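Local coordinates for S-M checkpoint control protein rad4 (Schizosaccharomyces pombe, PDB 4BU0), which acts in DNA replication and the S-M checkpoint, using its first two BRCT domains to bind phosphorylated Crb2 in DNA damage signalling, at residues A[9-14]-A[33-38]. Numbering follows the deposited sequence. Where two conformers were deposited one is given.
Sequences GFVICC and GAAYRS
With CG of Y36 anti to its backbone N (chi1 178°) and SG of C14 anti to its own carbonyl carbon (chi1 -66°), thiol and phenol meet beside the paired strands: SG lies in the plane of the Y36 ring, at its edge, 3.9 Å from CE1. Y36 also crosses I12 at about a right angle, CD1 standing 4.2 Å from the I12 CG2 methyl. Its length suits a tyrosine to this place, because OH extends to a water, which accepts from C14 N and donates to R37 O, continuing the strand pairing through solvent. A phenylalanine here would probably leave this water without its phenolic partner and C14 without its contact with the hydroxyl. The backbones run parallel and are joined by three nearly straight bonds: A35 N to F10 O, I12 N to A35 O, and R37 N to I12 O (2.8 Å). At the start, a second water bridges G9 N and G33 O; the positive phi of G33, in a Schellman motif ending helix 19-31, is easy only for glycine. The small A34 lets I12 CD1, in the conformer given, come within 3.8 Å of its CB, while branched I12, on the same face as Y36, also reaches A29 of that helix. On the other face V11 CG1 touches R37 CG at 3.6 Å, the two side chains crossing obliquely, and R37 NH1 bonds back to Y36 O from above the plane of that carbonyl. V11 and C13 pair on their other side with T45, H46 and I48, which makes 11-15 an inner strand; 35-36 is the outermost strand on its side within this chain. This is the opening beta-alpha-beta crossover of a BRCT domain, here BRCT 1, with its parallel four-stranded sheet of order 2-1-3-4.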
ATOM      1  N   GLY A   9      -0.472  25.214   2.408  1.00 12.38           N
ATOM      2  CA  GLY A   9      -0.120  24.515   3.634  1.00 12.42           C
ATOM      3  C   GLY A   9       0.102  23.026   3.451  1.00 15.88           C
ATOM      4  O   GLY A   9       0.667  22.370   4.342  1.00 16.36           O
ATOM      5  N   PHE A  10      -0.355  22.461   2.307  1.00 10.55           N
ATOM      6  CA  PHE A  10      -0.083  21.046   2.039  1.00  9.82           C
ATOM      7  C   PHE A  10       1.322  20.888   1.507  1.00 10.63           C
ATOM      8  O   PHE A  10       1.804  21.758   0.771  1.00 10.59           O
ATOM      9  CB  PHE A  10      -1.069  20.482   0.997  1.00 10.24           C
ATOM     10  CG  PHE A  10      -2.454  20.174   1.474  1.00 10.58           C
ATOM     11  CD1 PHE A  10      -3.286  21.186   1.951  1.00 12.19           C
ATOM     12  CD2 PHE A  10      -2.975  18.890   1.350  1.00 12.91           C
ATOM     13  CE1 PHE A  10      -4.587  20.895   2.374  1.00 12.44           C
ATOM     14  CE2 PHE A  10      -4.288  18.603   1.752  1.00 15.00           C
ATOM     15  CZ  PHE A  10      -5.078  19.600   2.275  1.00 12.98           C
ATOM     16  N   VAL A  11       1.987  19.761   1.842  1.00  8.24           N
ATOM     17  CA  VAL A  11       3.347  19.473   1.391  1.00  8.50           C
ATOM     18  C   VAL A  11       3.277  18.055   0.863  1.00 10.61           C
ATOM     19  O   VAL A  11       3.110  17.111   1.641  1.00  9.99           O
ATOM     20  CB  VAL A  11       4.419  19.682   2.484  1.00 11.88           C
ATOM     21  CG1 VAL A  11       5.810  19.405   1.922  1.00 12.08           C
ATOM     22  CG2 VAL A  11       4.346  21.106   3.053  1.00 11.74           C
ATOM     23  N   ILE A  12       3.337  17.931  -0.463  1.00  8.16           N
ATOM     24  CA  ILE A  12       3.137  16.634  -1.108  0.72  7.33           C
ATOM     25  C   ILE A  12       4.435  16.024  -1.590  1.00 10.32           C
ATOM     26  O   ILE A  12       5.320  16.707  -2.072  1.00 11.12           O
ATOM     27  CB  ILE A  12       2.131  16.867  -2.259  0.72 10.17           C
ATOM     28  CG1 ILE A  12       0.733  17.202  -1.653  0.72 10.41           C
ATOM     29  CG2 ILE A  12       2.080  15.681  -3.269  0.72 11.90           C
ATOM     30  CD1 ILE A  12      -0.226  17.868  -2.592  0.72 16.18           C
ATOM     31  N   CYS A  13       4.532  14.682  -1.452  1.00  9.51           N
ATOM     32  CA  CYS A  13       5.691  13.899  -1.866  1.00  9.75           C
ATOM     33  C   CYS A  13       5.151  12.654  -2.562  1.00 11.69           C
ATOM     34  O   CYS A  13       4.054  12.223  -2.191  1.00 10.71           O
ATOM     35  CB  CYS A  13       6.505  13.545  -0.624  1.00 11.17           C
ATOM     36  SG  CYS A  13       8.058  12.676  -0.945  1.00 14.43           S
ATOM     37  N   CYS A  14       5.880  12.097  -3.556  1.00  9.67           N
ATOM     38  CA  CYS A  14       5.478  10.860  -4.241  1.00  9.73           C
ATOM     39  C   CYS A  14       6.444   9.748  -3.922  1.00 11.99           C
ATOM     40  O   CYS A  14       7.650   9.991  -3.712  1.00 11.80           O
ATOM     41  CB  CYS A  14       5.411  11.044  -5.758  1.00 10.40           C
ATOM     42  SG  CYS A  14       4.133  12.187  -6.319  1.00 14.45           S
ATOM     43  N   GLY A  33      -1.678  25.290  -5.029  1.00  8.24           N
ATOM     44  CA  GLY A  33      -1.124  26.017  -3.885  1.00  9.12           C
ATOM     45  C   GLY A  33      -0.267  25.205  -2.943  1.00 11.36           C
ATOM     46  O   GLY A  33       0.208  25.747  -1.936  1.00 10.60           O
ATOM     47  N   ALA A  34      -0.064  23.921  -3.234  1.00  8.73           N
ATOM     48  CA  ALA A  34       0.734  23.060  -2.355  1.00  8.38           C
ATOM     49  C   ALA A  34       2.214  23.240  -2.612  1.00 10.54           C
ATOM     50  O   ALA A  34       2.644  23.732  -3.672  1.00 11.24           O
ATOM     51  CB  ALA A  34       0.382  21.593  -2.601  1.00  9.22           C
ATOM     52  N   ALA A  35       3.018  22.781  -1.659  1.00  8.50           N
ATOM     53  CA  ALA A  35       4.436  22.629  -1.885  1.00  8.66           C
ATOM     54  C   ALA A  35       4.617  21.198  -2.403  1.00 10.11           C
ATOM     55  O   ALA A  35       3.852  20.299  -2.026  1.00 10.28           O
ATOM     56  CB  ALA A  35       5.220  22.832  -0.575  1.00  9.53           C
ATOM     57  N   TYR A  36       5.587  20.975  -3.252  1.00  8.75           N
ATOM     58  CA  TYR A  36       5.891  19.656  -3.783  1.00  9.33           C
ATOM     59  C   TYR A  36       7.325  19.352  -3.457  1.00 12.93           C
ATOM     60  O   TYR A  36       8.227  20.136  -3.820  1.00 11.20           O
ATOM     61  CB  TYR A  36       5.654  19.583  -5.301  1.00 10.83           C
ATOM     62  CG  TYR A  36       6.017  18.223  -5.844  1.00 14.52           C
ATOM     63  CD1 TYR A  36       5.155  17.140  -5.689  1.00 16.91           C
ATOM     64  CD2 TYR A  36       7.260  17.991  -6.428  1.00 15.54           C
ATOM     65  CE1 TYR A  36       5.508  15.868  -6.131  1.00 18.74           C
ATOM     66  CE2 TYR A  36       7.628  16.720  -6.865  1.00 16.78           C
ATOM     67  CZ  TYR A  36       6.751  15.659  -6.699  1.00 21.64           C
ATOM     68  OH  TYR A  36       7.072  14.406  -7.160  1.00 25.46           O
ATOM     69  N   ARG A  37       7.558  18.212  -2.776  1.00 10.59           N
ATOM     70  CA  ARG A  37       8.903  17.828  -2.367  1.00 10.94           C
ATOM     71  C   ARG A  37       9.309  16.499  -2.987  1.00 15.73           C
ATOM     72  O   ARG A  37       8.554  15.513  -2.895  1.00 14.16           O
ATOM     73  CB  ARG A  37       8.995  17.749  -0.837  1.00 11.29           C
ATOM     74  CG  ARG A  37       8.762  19.054  -0.105  1.00 12.56           C
ATOM     75  CD  ARG A  37       9.939  20.030  -0.265  1.00 14.59           C
ATOM     76  NE  ARG A  37       9.585  21.368   0.203  1.00 13.34           N
ATOM     77  CZ  ARG A  37       9.084  22.329  -0.573  1.00 13.22           C
ATOM     78  NH1 ARG A  37       8.891  22.114  -1.880  1.00 12.82           N
ATOM     79  NH2 ARG A  37       8.756  23.496  -0.055  1.00 13.52           N
ATOM     80  N   SER A  38      10.502  16.471  -3.633  1.00 13.16           N
ATOM     81  CA  SER A  38      11.027  15.255  -4.255  0.69 13.39           C
ATOM     82  C   SER A  38      11.578  14.336  -3.158  1.00 17.47           C
ATOM     83  O   SER A  38      11.418  13.116  -3.250  1.00 17.62           O
ATOM     84  CB  SER A  38      12.094  15.611  -5.283  0.69 17.79           C
ATOM     85  OG  SER A  38      12.983  16.549  -4.707  0.69 21.14           O
TER
HETATM   86  O   HOH W   1       1.720  26.058   0.213  1.00 22.28           O
HETATM   87  O   HOH W   2       8.137  13.291  -4.762  1.00 18.92           O